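Local coordinates for protein Obg-like ATPase 1 (Schizosaccharomyces pombe, PDB 1NI3) that hydrolyses ATP, and GTP less efficiently, in a magnesium-dependent way, and negatively regulates the G2/M transition of the cell cycle, at residues A[306-311]-A[321-326]; A[327-332]-A[377-382]; A[161-166]-A[184-189]; A[12-17]-A[214-219]. All blocks are in the same frame, centred on the assembly; numbering follows the deposited sequence.

Interaction 1: residues A[306-311]-A[321-326]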
loop_
_atom_site.group_PDB
_atom_site.type_symbol
_atom_site.label_atom_id
_atom_site.label_comp_id
_atom_site.label_asym_id
_atom_site.label_seq_id
_atom_site.Cartn_x
_atom_site.Cartn_y
_atom_site.Cartn_z
ATOM N N ASN A 306 3.915 3.551 -4.131
ATOM C CA ASN A 306 4.729 4.019 -5.255
ATOM C C ASN A 306 5.171 2.884 -6.175
ATOM O O ASN A 306 6.335 2.808 -6.582
ATOM C CB ASN A 306 5.974 4.769 -4.766
ATOM C CG ASN A 306 5.721 6.247 -4.548
ATOM O OD1 ASN A 306 5.082 6.905 -5.366
ATOM N ND2 ASN A 306 6.243 6.783 -3.447
ATOM N N LEU A 307 4.252 1.982 -6.488
ATOM C CA LEU A 307 4.595 0.869 -7.360
ATOM C C LEU A 307 3.907 1.000 -8.724
ATOM O O LEU A 307 2.823 1.590 -8.844
ATOM C CB LEU A 307 4.229 -0.462 -6.675
ATOM C CG LEU A 307 5.010 -0.736 -5.379
ATOM C CD1 LEU A 307 4.458 -1.968 -4.674
ATOM C CD2 LEU A 307 6.478 -0.928 -5.701
ATOM N N ILE A 308 4.586 0.489 -9.745
ATOM C CA ILE A 308 4.116 0.479 -11.121
ATOM C C ILE A 308 4.552 -0.886 -11.649
ATOM O O ILE A 308 5.155 -1.674 -10.917
ATOM C CB ILE A 308 4.821 1.544 -11.984
ATOM C CG1 ILE A 308 6.332 1.294 -11.986
ATOM C CG2 ILE A 308 4.532 2.926 -11.463
ATOM C CD1 ILE A 308 7.085 2.052 -13.065
ATOM N N ASN A 309 4.274 -1.167 -12.916
ATOM C CA ASN A 309 4.662 -2.455 -13.463
ATOM C C ASN A 309 4.896 -2.405 -14.958
ATOM O O ASN A 309 4.535 -1.445 -15.641
ATOM C CB ASN A 309 3.557 -3.465 -13.196
ATOM C CG ASN A 309 2.296 -3.137 -13.966
ATOM O OD1 ASN A 309 1.920 -1.971 -14.083
ATOM N ND2 ASN A 309 1.636 -4.158 -14.493
ATOM N N TYR A 310 5.518 -3.460 -15.455
ATOM C CA TYR A 310 5.752 -3.602 -16.874
ATOM C C TYR A 310 5.437 -5.079 -17.106
ATOM O O TYR A 310 5.372 -5.847 -16.144
ATOM C CB TYR A 310 7.202 -3.267 -17.239
ATOM C CG TYR A 310 8.244 -4.269 -16.812
ATOM C CD1 TYR A 310 8.967 -4.105 -15.630
ATOM C CD2 TYR A 310 8.541 -5.366 -17.617
ATOM C CE1 TYR A 310 9.966 -5.010 -15.274
ATOM C CE2 TYR A 310 9.528 -6.270 -17.265
ATOM C CZ TYR A 310 10.237 -6.085 -16.097
ATOM O OH TYR A 310 11.232 -6.970 -15.774
ATOM N N PHE A 311 5.213 -5.494 -18.351
ATOM C CA PHE A 311 4.879 -6.896 -18.596
ATOM C C PHE A 311 5.898 -7.609 -19.451
ATOM O O PHE A 311 6.814 -7.002 -19.985
ATOM C CB PHE A 311 3.528 -7.027 -19.308
ATOM C CG PHE A 311 2.469 -6.122 -18.778
ATOM C CD1 PHE A 311 2.325 -4.838 -19.278
ATOM C CD2 PHE A 311 1.621 -6.547 -17.762
ATOM C CE1 PHE A 311 1.350 -3.993 -18.776
ATOM C CE2 PHE A 311 0.644 -5.706 -17.254
ATOM C CZ PHE A 311 0.508 -4.424 -17.762
ATOM N N TRP A 321 5.189 -7.534 -13.907
ATOM C CA TRP A 321 6.234 -7.451 -12.895
ATOM C C TRP A 321 6.197 -6.135 -12.127
ATOM O O TRP A 321 6.206 -5.060 -12.720
ATOM C CB TRP A 321 7.607 -7.638 -13.546
ATOM C CG TRP A 321 7.692 -8.868 -14.399
ATOM C CD1 TRP A 321 7.217 -9.025 -15.675
ATOM C CD2 TRP A 321 8.196 -10.149 -14.000
ATOM N NE1 TRP A 321 7.387 -10.328 -16.086
ATOM C CE2 TRP A 321 7.985 -11.033 -15.083
ATOM C CE3 TRP A 321 8.795 -10.633 -12.832
ATOM C CZ2 TRP A 321 8.362 -12.376 -15.029
ATOM C CZ3 TRP A 321 9.167 -11.976 -12.781
ATOM C CH2 TRP A 321 8.947 -12.830 -13.879
ATOM N N THR A 322 6.156 -6.211 -10.803
ATOM C CA THR A 322 6.110 -4.986 -10.019
ATOM C C THR A 322 7.467 -4.306 -9.875
ATOM O O THR A 322 8.462 -4.950 -9.566
ATOM C CB THR A 322 5.566 -5.244 -8.613
ATOM O OG1 THR A 322 4.189 -5.626 -8.695
ATOM C CG2 THR A 322 5.693 -3.995 -7.753
ATOM N N ILE A 323 7.504 -2.997 -10.096
ATOM C CA ILE A 323 8.750 -2.249 -9.943
ATOM C C ILE A 323 8.465 -0.876 -9.323
ATOM O O ILE A 323 7.316 -0.447 -9.258
ATOM C CB ILE A 323 9.494 -2.077 -11.303
ATOM C CG1 ILE A 323 8.593 -1.359 -12.301
ATOM C CG2 ILE A 323 9.937 -3.428 -11.834
ATOM C CD1 ILE A 323 9.364 -0.508 -13.285
ATOM N N ARG A 324 9.504 -0.185 -8.866
ATOM C CA ARG A 324 9.298 1.125 -8.261
ATOM C C ARG A 324 9.175 2.231 -9.290
ATOM O O ARG A 324 9.891 2.247 -10.294
ATOM C CB ARG A 324 10.417 1.451 -7.269
ATOM C CG ARG A 324 10.228 0.797 -5.921
ATOM C CD ARG A 324 9.063 1.418 -5.178
ATOM N NE ARG A 324 9.457 2.601 -4.411
ATOM C CZ ARG A 324 10.101 2.544 -3.245
ATOM N NH1 ARG A 324 10.423 1.363 -2.708
ATOM N NH2 ARG A 324 10.425 3.664 -2.609
ATOM N N LYS A 325 8.263 3.157 -9.010
ATOM C CA LYS A 325 7.966 4.287 -9.879
ATOM C C LYS A 325 9.132 4.851 -10.679
ATOM O O LYS A 325 8.932 5.358 -11.776
ATOM C CB LYS A 325 7.332 5.420 -9.066
ATOM C CG LYS A 325 5.900 5.764 -9.468
ATOM C CD LYS A 325 5.796 7.103 -10.204
ATOM C CE LYS A 325 6.411 7.070 -11.609
ATOM N NZ LYS A 325 6.451 8.420 -12.275
ATOM N N GLY A 326 10.347 4.780 -10.156
ATOM C CA GLY A 326 11.447 5.338 -10.926
ATOM C C GLY A 326 12.543 4.362 -11.280
ATOM O O GLY A 326 13.679 4.758 -11.525
#
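Tyr310 holds CG between its backbone N and carbonyl carbon (chi1 72°), while Trp321 across from it holds CG anti to the carbonyl carbon (chi1 -52°), and the two side chains meet on one face of a β-hairpin. The hairpin, strands 307-312 and 317-324, belongs to the TGS domain, whose fold is ubiquitin-like. Trp321 CB sits over one face of the phenol ring, displaced toward the rim, 3.9 Å from Tyr310 CE1. The two ring planes are 23° apart but slid so far that they barely overlap. Ile323 CG2 reaches the phenol edge, 3.8 Å from Tyr310 CE1, and farther along the same face Ile308 CD1 touches Ile323 CD1. An alanine in place of Tyr310 would probably uncover Trp321 CB and Ile323 CG2 and leave Ala332 O without its hydroxyl partner. Ile308/Ile323 and Tyr310/Trp321 are antiparallel hydrogen-bonded pairs, the shortest bonds being Ile323 N to Ile308 O and Trp321 N to Tyr310 O, each 2.8 Å. On the opposite face lie Asn309 and Thr322, and Thr322 CG2 packs on Leu307 CD2 at 3.8 Å. Just outside both strands, Lys325 N donates to Asn306 O at 3.1 Å; Arg324 CD lies 3.5 Å from Leu307 CD2.

Interaction 2: residues A[327-332]-A[377-382]; sequences TKAPQA and YVMESG
Ala329 N donates to Tyr377 O (2.6 Å) and Met379 N to Thr327 O (2.9 Å), the two backbone bonds that clamp the start of one segment to the other. They flank a single backbone bridge between Lys328 and Val378, whose side chains lean against each other obliquely, Lys328 CG 3.4 Å from Val378 CG1. Met379, built as selenomethionine, lies against the first turn of the helix. Its CG is anti to the carbonyl carbon (chi1 -56°) and rests on Ala332 CB at 3.5 Å; the chain bends at chi2 and chi3, with SE 3.7 Å from Ala329 CA. Ala329 CB meets the edge of the Tyr377 ring, 4.1 Å from CD2.

In fold terms, the loop between strands 372-374 and 384-386 of the TGS domain is pinned to the turn that leads from the hairpin of strands 307-312 and 317-324 into helix 329-336. A water lies 2.9 Å from Thr327 O and is also within bonding distance of Met379 O. In the next shell, Thr327 OG1 bonds Arg324 O and so ties the turn to the preceding strand. Tyr377 OH has two carboxylates at hand, those of Glu380 and Asp383. Beyond Met379, the ring of Tyr310 backs the selenium-bearing chain at its CE.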
loop_
_atom_site.group_PDB
_atom_site.type_symbol
_atom_site.label_atom_id
_atom_site.label_comp_id
_atom_site.label_asym_id
_atom_site.label_seq_id
_atom_site.Cartn_x
_atom_site.Cartn_y
_atom_site.Cartn_z
ATOM N N THR A 327 12.201 3.083 -11.326
ATOM C CA THR A 327 13.187 2.065 -11.615
ATOM C C THR A 327 13.686 2.117 -13.047
ATOM O O THR A 327 12.944 2.426 -13.979
ATOM C CB THR A 327 12.625 0.683 -11.329
ATOM O OG1 THR A 327 12.114 0.657 -9.991
ATOM C CG2 THR A 327 13.713 -0.367 -11.461
ATOM N N LYS A 328 14.960 1.798 -13.213
ATOM C CA LYS A 328 15.562 1.807 -14.530
ATOM C C LYS A 328 15.741 0.404 -15.103
ATOM O O LYS A 328 16.038 -0.555 -14.385
ATOM C CB LYS A 328 16.892 2.569 -14.495
ATOM C CG LYS A 328 16.726 4.094 -14.588
ATOM C CD LYS A 328 18.060 4.854 -14.522
ATOM C CE LYS A 328 18.663 4.824 -13.120
ATOM N NZ LYS A 328 19.978 5.525 -13.041
ATOM N N ALA A 329 15.541 0.315 -16.415
ATOM C CA ALA A 329 15.632 -0.923 -17.181
ATOM C C ALA A 329 16.501 -2.034 -16.591
ATOM O O ALA A 329 16.005 -3.124 -16.323
ATOM C CB ALA A 329 16.080 -0.600 -18.594
ATOM N N PRO A 330 17.803 -1.778 -16.374
ATOM C CA PRO A 330 18.626 -2.857 -15.813
ATOM C C PRO A 330 17.999 -3.479 -14.567
ATOM O O PRO A 330 17.747 -4.688 -14.526
ATOM C CB PRO A 330 19.952 -2.162 -15.516
ATOM C CG PRO A 330 20.018 -1.105 -16.581
ATOM C CD PRO A 330 18.604 -0.558 -16.577
ATOM N N GLN A 331 17.736 -2.654 -13.556
ATOM C CA GLN A 331 17.132 -3.137 -12.318
ATOM C C GLN A 331 15.828 -3.865 -12.611
ATOM O O GLN A 331 15.599 -4.966 -12.113
ATOM C CB GLN A 331 16.866 -1.969 -11.363
ATOM C CG GLN A 331 18.112 -1.226 -10.934
ATOM C CD GLN A 331 18.702 -0.390 -12.058
ATOM O OE1 GLN A 331 19.918 -0.282 -12.191
ATOM N NE2 GLN A 331 17.837 0.225 -12.859
ATOM N N ALA A 332 14.976 -3.238 -13.413
ATOM C CA ALA A 332 13.690 -3.825 -13.787
ATOM C C ALA A 332 13.886 -5.251 -14.280
ATOM O O ALA A 332 13.167 -6.163 -13.892
ATOM C CB ALA A 332 13.038 -2.996 -14.876
ATOM N N TYR A 377 17.553 4.101 -18.717
ATOM C CA TYR A 377 16.144 4.197 -19.081
ATOM C C TYR A 377 15.231 3.850 -17.921
ATOM O O TYR A 377 15.285 2.742 -17.385
ATOM C CB TYR A 377 15.806 3.266 -20.251
ATOM C CG TYR A 377 14.324 3.245 -20.574
ATOM C CD1 TYR A 377 13.709 4.345 -21.173
ATOM C CD2 TYR A 377 13.522 2.144 -20.241
ATOM C CE1 TYR A 377 12.343 4.354 -21.432
ATOM C CE2 TYR A 377 12.143 2.154 -20.494
ATOM C CZ TYR A 377 11.563 3.266 -21.090
ATOM O OH TYR A 377 10.203 3.311 -21.331
ATOM N N VAL A 378 14.389 4.803 -17.541
ATOM C CA VAL A 378 13.437 4.567 -16.469
ATOM C C VAL A 378 12.206 3.958 -17.115
ATOM O O VAL A 378 11.610 4.550 -18.019
ATOM C CB VAL A 378 13.048 5.868 -15.733
ATOM C CG1 VAL A 378 14.186 6.315 -14.838
ATOM C CG2 VAL A 378 12.712 6.951 -16.743
HETATM N N MSE A 379 11.846 2.760 -16.659
HETATM C CA MSE A 379 10.694 2.041 -17.190
HETATM C C MSE A 379 9.440 2.901 -17.144
HETATM O O MSE A 379 9.324 3.826 -16.336
HETATM C CB MSE A 379 10.459 0.758 -16.388
HETATM C CG MSE A 379 11.649 -0.178 -16.327
HETATM SE SE MSE A 379 12.088 -0.912 -18.066
HETATM C CE MSE A 379 10.991 -2.510 -18.050
ATOM N N GLU A 380 8.500 2.593 -18.021
ATOM C CA GLU A 380 7.259 3.332 -18.053
ATOM C C GLU A 380 6.119 2.359 -17.781
ATOM O O GLU A 380 6.053 1.267 -18.350
ATOM C CB GLU A 380 7.102 4.015 -19.407
ATOM C CG GLU A 380 8.206 5.040 -19.673
ATOM C CD GLU A 380 8.131 5.657 -21.053
ATOM O OE1 GLU A 380 7.065 6.193 -21.422
ATOM O OE2 GLU A 380 9.153 5.604 -21.769
ATOM N N SER A 381 5.241 2.756 -16.869
ATOM C CA SER A 381 4.112 1.940 -16.473
ATOM C C SER A 381 3.434 1.339 -17.681
ATOM O O SER A 381 3.006 2.055 -18.579
ATOM C CB SER A 381 3.113 2.787 -15.687
ATOM O OG SER A 381 2.099 1.976 -15.132
ATOM N N GLY A 382 3.356 0.016 -17.704
ATOM C CA GLY A 382 2.706 -0.660 -18.807
ATOM C C GLY A 382 3.668 -1.197 -19.840
ATOM O O GLY A 382 3.314 -2.051 -20.648
HETATM O O HOH W 1 10.113 3.149 -13.696
#

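Interaction 3: residues A[161-166]-A[184-189]; sequences KHLEGL and EEQAII
The His162 imidazole turns an edge to Glu185, with OE2 near the ring plane and 4.3 Å from CE1, while Ile189 CG1 approaches the ring obliquely. The second flat group, the Gln186 carboxamide, stands at the last turn of helix 140-168: CG is anti to the backbone N (chi1 -174°), the chain runs out extended, and NE2 makes a weak, bent bond to Leu166 O at 3.0 Å. NE2 has a further partner in Thr170 OG1, just past the helix end. Leu163 and Ile189 lie side by side, running in opposite senses, Leu163 CD1 lying 3.4 Å from Ile189 CG2.

The contact joins helices 140-168 and 179-199, which run antiparallel at 156° with local axes 10.1 Å apart; they form the long helical hairpin that projects from the G domain, as in other YchF/OLA1 proteins. The Leu163 side chain also crosses that of Gln186 at about a right angle, CD1 3.7 Å from Gln186 CG. An alanine in place of Gln186 would probably open a gap beside Leu163 CD1 and leave Leu166 O and Thr170 OG1 without the amide that links them. Leu166 CD1 touches Glu185 OE2 at 3.9 Å, and Ile215 of helix 210-217 packs against Glu185 and Ile189.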
loop_
_atom_site.group_PDB
_atom_site.type_symbol
_atom_site.label_atom_id
_atom_site.label_comp_id
_atom_site.label_asym_id
_atom_site.label_seq_id
_atom_site.Cartn_x
_atom_site.Cartn_y
_atom_site.Cartn_z
ATOM N N LYS A 161 14.436 8.875 22.444
ATOM C CA LYS A 161 15.509 7.963 22.797
ATOM C C LYS A 161 16.648 8.049 21.806
ATOM O O LYS A 161 17.798 8.273 22.176
ATOM C CB LYS A 161 14.972 6.527 22.886
ATOM C CG LYS A 161 15.972 5.510 23.428
ATOM C CD LYS A 161 16.992 5.104 22.367
ATOM C CE LYS A 161 18.142 4.262 22.918
ATOM N NZ LYS A 161 19.031 3.761 21.814
ATOM N N HIS A 162 16.332 7.868 20.534
ATOM C CA HIS A 162 17.362 7.928 19.496
ATOM C C HIS A 162 18.101 9.263 19.563
ATOM O O HIS A 162 19.328 9.317 19.439
ATOM C CB HIS A 162 16.728 7.749 18.112
ATOM C CG HIS A 162 17.719 7.684 17.004
ATOM N ND1 HIS A 162 18.396 8.792 16.549
ATOM C CD2 HIS A 162 18.196 6.630 16.294
ATOM C CE1 HIS A 162 19.252 8.428 15.612
ATOM N NE2 HIS A 162 19.148 7.119 15.442
ATOM N N LEU A 163 17.341 10.337 19.764
ATOM C CA LEU A 163 17.905 11.680 19.869
ATOM C C LEU A 163 18.808 11.730 21.097
ATOM O O LEU A 163 19.856 12.375 21.088
ATOM C CB LEU A 163 16.784 12.712 19.991
ATOM C CG LEU A 163 17.214 14.165 20.159
ATOM C CD1 LEU A 163 18.281 14.521 19.142
ATOM C CD2 LEU A 163 16.004 15.064 20.011
ATOM N N GLU A 164 18.385 11.046 22.154
ATOM C CA GLU A 164 19.169 10.983 23.379
ATOM C C GLU A 164 20.514 10.336 23.054
ATOM O O GLU A 164 21.551 10.742 23.574
ATOM C CB GLU A 164 18.429 10.149 24.428
ATOM C CG GLU A 164 19.322 9.214 25.243
ATOM C CD GLU A 164 18.622 7.920 25.634
ATOM O OE1 GLU A 164 17.661 7.967 26.433
ATOM O OE2 GLU A 164 19.032 6.848 25.134
ATOM N N GLY A 165 20.488 9.328 22.186
ATOM C CA GLY A 165 21.707 8.632 21.813
ATOM C C GLY A 165 22.716 9.484 21.065
ATOM O O GLY A 165 23.930 9.352 21.257
ATOM N N LEU A 166 22.214 10.366 20.208
ATOM C CA LEU A 166 23.077 11.242 19.431
ATOM C C LEU A 166 23.659 12.382 20.255
ATOM O O LEU A 166 24.666 12.966 19.872
ATOM C CB LEU A 166 22.315 11.812 18.234
ATOM C CG LEU A 166 22.018 10.842 17.093
ATOM C CD1 LEU A 166 21.213 11.570 16.034
ATOM C CD2 LEU A 166 23.318 10.306 16.504
ATOM N N GLU A 184 24.441 18.048 12.300
ATOM C CA GLU A 184 23.395 18.466 11.371
ATOM C C GLU A 184 22.246 17.464 11.483
ATOM O O GLU A 184 21.077 17.833 11.408
ATOM C CB GLU A 184 23.938 18.481 9.933
ATOM C CG GLU A 184 22.913 18.877 8.857
ATOM C CD GLU A 184 22.771 17.837 7.742
ATOM O OE1 GLU A 184 22.063 18.111 6.744
ATOM O OE2 GLU A 184 23.354 16.740 7.871
ATOM N N GLU A 185 22.598 16.195 11.674
ATOM C CA GLU A 185 21.617 15.122 11.797
ATOM C C GLU A 185 20.789 15.305 13.061
ATOM O O GLU A 185 19.573 15.099 13.068
ATOM C CB GLU A 185 22.326 13.768 11.858
ATOM C CG GLU A 185 21.418 12.590 11.524
ATOM C CD GLU A 185 22.032 11.244 11.856
ATOM O OE1 GLU A 185 23.242 11.067 11.603
ATOM O OE2 GLU A 185 21.302 10.354 12.349
ATOM N N GLN A 186 21.467 15.686 14.138
ATOM C CA GLN A 186 20.817 15.900 15.421
ATOM C C GLN A 186 19.864 17.086 15.329
ATOM O O GLN A 186 18.790 17.075 15.923
ATOM C CB GLN A 186 21.876 16.143 16.506
ATOM C CG GLN A 186 21.322 16.241 17.921
ATOM C CD GLN A 186 22.339 15.844 18.983
ATOM O OE1 GLN A 186 22.075 15.949 20.179
ATOM N NE2 GLN A 186 23.500 15.365 18.547
ATOM N N ALA A 187 20.252 18.106 14.573
ATOM C CA ALA A 187 19.403 19.278 14.422
ATOM C C ALA A 187 18.112 18.881 13.698
ATOM O O ALA A 187 17.033 19.410 13.990
ATOM C CB ALA A 187 20.126 20.352 13.639
ATOM N N ILE A 188 18.236 17.942 12.760
ATOM C CA ILE A 188 17.110 17.455 11.979
ATOM C C ILE A 188 16.243 16.531 12.826
ATOM O O ILE A 188 15.022 16.692 12.877
ATOM C CB ILE A 188 17.610 16.704 10.741
ATOM C CG1 ILE A 188 18.391 17.677 9.863
ATOM C CG2 ILE A 188 16.440 16.072 9.992
ATOM C CD1 ILE A 188 19.032 17.056 8.650
ATOM N N ILE A 189 16.867 15.561 13.489
ATOM C CA ILE A 189 16.103 14.664 14.333
ATOM C C ILE A 189 15.301 15.527 15.298
ATOM O O ILE A 189 14.180 15.186 15.676
ATOM C CB ILE A 189 17.017 13.716 15.140
ATOM C CG1 ILE A 189 17.248 12.426 14.358
ATOM C CG2 ILE A 189 16.381 13.407 16.501
ATOM C CD1 ILE A 189 17.900 12.622 13.039
#

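Interaction 4: residues A[12-17]-A[214-219]; sequences VQWGRP and EIINSL
Ile216 makes the first touch on the way along 214-219, setting CG2 4.2 Å from CH2 at the far end of the Trp14 indole, which it approaches obliquely. Trp14 has CG anti to its backbone N (chi1 174°); Val213 of the same helix as Ile216 and Ile203 also touch its side chain, and NE1 bonds Ala224 O.

Asn217 follows and carries the polar part of the contact. Its CG is anti to the carbonyl carbon (chi1 -72°), and OD1 accepts a hydrogen bond from Gly15 N at 2.9 Å. The donor stands above the carboxamide plane, 37° out of it, and Asn217 CG comes within 3.6 Å of Gly15 O. The same amide oxygen, Asn217 OD1, lies 3.4 Å from Gly15 CA. Gly15 has backbone angles at which a CB would jam against the carbonyl O of Trp14, a backbone shape that suits glycine alone.

Past Asn217 the chain leaves the N-terminal segment, and Leu219 turns to Phe158 and His162 of helix 140-168. The contact thus fastens the extended N-terminal segment, which leads into strand 22-27 of the nucleotide-binding domain, to the last residues of helix 210-217; that helix packs against helix 179-199, Ile215 on Ile188 and Ile216 on Val192.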
loop_
_atom_site.group_PDB
_atom_site.type_symbol
_atom_site.label_atom_id
_atom_site.label_comp_id
_atom_site.label_asym_id
_atom_site.label_seq_id
_atom_site.Cartn_x
_atom_site.Cartn_y
_atom_site.Cartn_z
ATOM N N VAL A 12 10.717 12.859 -5.853
ATOM C CA VAL A 12 11.101 12.515 -4.469
ATOM C C VAL A 12 10.566 11.125 -4.079
ATOM O O VAL A 12 9.467 10.728 -4.486
ATOM C CB VAL A 12 10.561 13.539 -3.414
ATOM C CG1 VAL A 12 10.802 13.021 -1.997
ATOM C CG2 VAL A 12 11.255 14.885 -3.589
ATOM N N GLN A 13 11.353 10.388 -3.295
ATOM C CA GLN A 13 10.972 9.048 -2.844
ATOM C C GLN A 13 10.963 8.957 -1.335
ATOM O O GLN A 13 11.886 9.414 -0.665
ATOM C CB GLN A 13 11.897 7.987 -3.441
ATOM C CG GLN A 13 11.434 7.570 -4.814
ATOM C CD GLN A 13 9.967 7.204 -4.805
ATOM O OE1 GLN A 13 9.574 6.198 -4.216
ATOM N NE2 GLN A 13 9.144 8.042 -5.427
ATOM N N TRP A 14 9.920 8.327 -0.817
ATOM C CA TRP A 14 9.712 8.217 0.611
ATOM C C TRP A 14 9.386 6.785 1.033
ATOM O O TRP A 14 8.641 6.092 0.352
ATOM C CB TRP A 14 8.572 9.172 0.961
ATOM C CG TRP A 14 8.102 9.135 2.339
ATOM C CD1 TRP A 14 7.325 8.186 2.908
ATOM C CD2 TRP A 14 8.378 10.104 3.354
ATOM N NE1 TRP A 14 7.106 8.490 4.227
ATOM C CE2 TRP A 14 7.761 9.659 4.535
ATOM C CE3 TRP A 14 9.118 11.296 3.388
ATOM C CZ2 TRP A 14 7.827 10.364 5.737
ATOM C CZ3 TRP A 14 9.187 12.003 4.579
ATOM C CH2 TRP A 14 8.557 11.524 5.745
ATOM N N GLY A 15 9.944 6.338 2.152
ATOM C CA GLY A 15 9.664 4.988 2.595
ATOM C C GLY A 15 10.813 4.012 2.432
ATOM O O GLY A 15 11.941 4.386 2.109
ATOM N N ARG A 16 10.515 2.744 2.664
ATOM C CA ARG A 16 11.510 1.689 2.579
ATOM C C ARG A 16 11.929 1.385 1.126
ATOM O O ARG A 16 11.114 1.437 0.205
ATOM C CB ARG A 16 10.934 0.450 3.281
ATOM C CG ARG A 16 11.758 -0.807 3.247
ATOM C CD ARG A 16 11.792 -1.479 4.629
ATOM N NE ARG A 16 10.476 -1.659 5.245
ATOM C CZ ARG A 16 10.306 -2.000 6.527
ATOM N NH1 ARG A 16 11.360 -2.193 7.311
ATOM N NH2 ARG A 16 9.089 -2.154 7.036
ATOM N N PRO A 17 13.226 1.118 0.903
ATOM C CA PRO A 17 13.801 0.801 -0.411
ATOM C C PRO A 17 13.326 -0.536 -0.954
ATOM O O PRO A 17 13.080 -1.471 -0.182
ATOM C CB PRO A 17 15.303 0.761 -0.136
ATOM C CG PRO A 17 15.461 1.734 0.973
ATOM C CD PRO A 17 14.298 1.388 1.873
ATOM N N GLU A 214 15.550 11.410 3.787
ATOM C CA GLU A 214 16.540 10.354 3.871
ATOM C C GLU A 214 16.779 9.951 5.319
ATOM O O GLU A 214 16.705 8.774 5.679
ATOM C CB GLU A 214 17.833 10.854 3.250
ATOM C CG GLU A 214 18.913 9.835 3.146
ATOM C CD GLU A 214 20.138 10.407 2.515
ATOM O OE1 GLU A 214 20.645 11.414 3.055
ATOM O OE2 GLU A 214 20.574 9.871 1.472
ATOM N N ILE A 215 17.069 10.937 6.155
ATOM C CA ILE A 215 17.315 10.660 7.563
ATOM C C ILE A 215 16.097 9.997 8.170
ATOM O O ILE A 215 16.190 8.916 8.732
ATOM C CB ILE A 215 17.627 11.943 8.333
ATOM C CG1 ILE A 215 18.977 12.488 7.860
ATOM C CG2 ILE A 215 17.634 11.671 9.834
ATOM C CD1 ILE A 215 19.375 13.789 8.474
ATOM N N ILE A 216 14.947 10.635 8.047
ATOM C CA ILE A 216 13.747 10.054 8.605
ATOM C C ILE A 216 13.591 8.569 8.245
ATOM O O ILE A 216 13.445 7.735 9.138
ATOM C CB ILE A 216 12.527 10.861 8.167
ATOM C CG1 ILE A 216 12.671 12.296 8.685
ATOM C CG2 ILE A 216 11.254 10.242 8.723
ATOM C CD1 ILE A 216 11.523 13.209 8.346
ATOM N N ASN A 217 13.660 8.220 6.961
ATOM C CA ASN A 217 13.524 6.809 6.566
ATOM C C ASN A 217 14.345 5.848 7.422
ATOM O O ASN A 217 13.946 4.700 7.658
ATOM C CB ASN A 217 13.908 6.612 5.104
ATOM C CG ASN A 217 12.891 7.177 4.171
ATOM O OD1 ASN A 217 11.686 7.058 4.396
ATOM N ND2 ASN A 217 13.360 7.771 3.087
ATOM N N SER A 218 15.504 6.309 7.870
ATOM C CA SER A 218 16.356 5.471 8.693
ATOM C C SER A 218 15.712 5.242 10.051
ATOM O O SER A 218 16.188 4.420 10.825
ATOM C CB SER A 218 17.702 6.140 8.919
ATOM O OG SER A 218 17.526 7.321 9.707
ATOM N N LEU A 219 14.635 5.954 10.353
ATOM C CA LEU A 219 13.995 5.767 11.648
ATOM C C LEU A 219 12.790 4.836 11.611
ATOM O O LEU A 219 12.214 4.506 12.653
ATOM C CB LEU A 219 13.563 7.111 12.224
ATOM C CG LEU A 219 14.648 8.180 12.339
ATOM C CD1 LEU A 219 14.036 9.442 12.907
ATOM C CD2 LEU A 219 15.778 7.679 13.214
#

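How the interactions relate
Interactions 1 and 2, centres 8 Å apart, build one unit of the TGS domain: Asn309 O is 2.8 Å from Gly382 N, a probable hydrogen bond that sets the 377-382 loop beside strand 307-312. Interactions 3 and 4, with centres 16 Å apart, meet where helix 179-199 of the former packs on helix 210-217 of the latter, Ile215 CD1 3.3 Å from Ile188 CD1. Interaction 4 also touches interaction 1: Arg324 NH1 lies 3.0 Å from Arg16 O and NH2 reaches Gln13 OE1, joining the N-terminal segment to the hairpin. Interactions 1 and 3 do not touch, their nearest atoms being about 19 Å apart. All four lie away from the predicted ATP site at Asn30 to Thr35 and Met233.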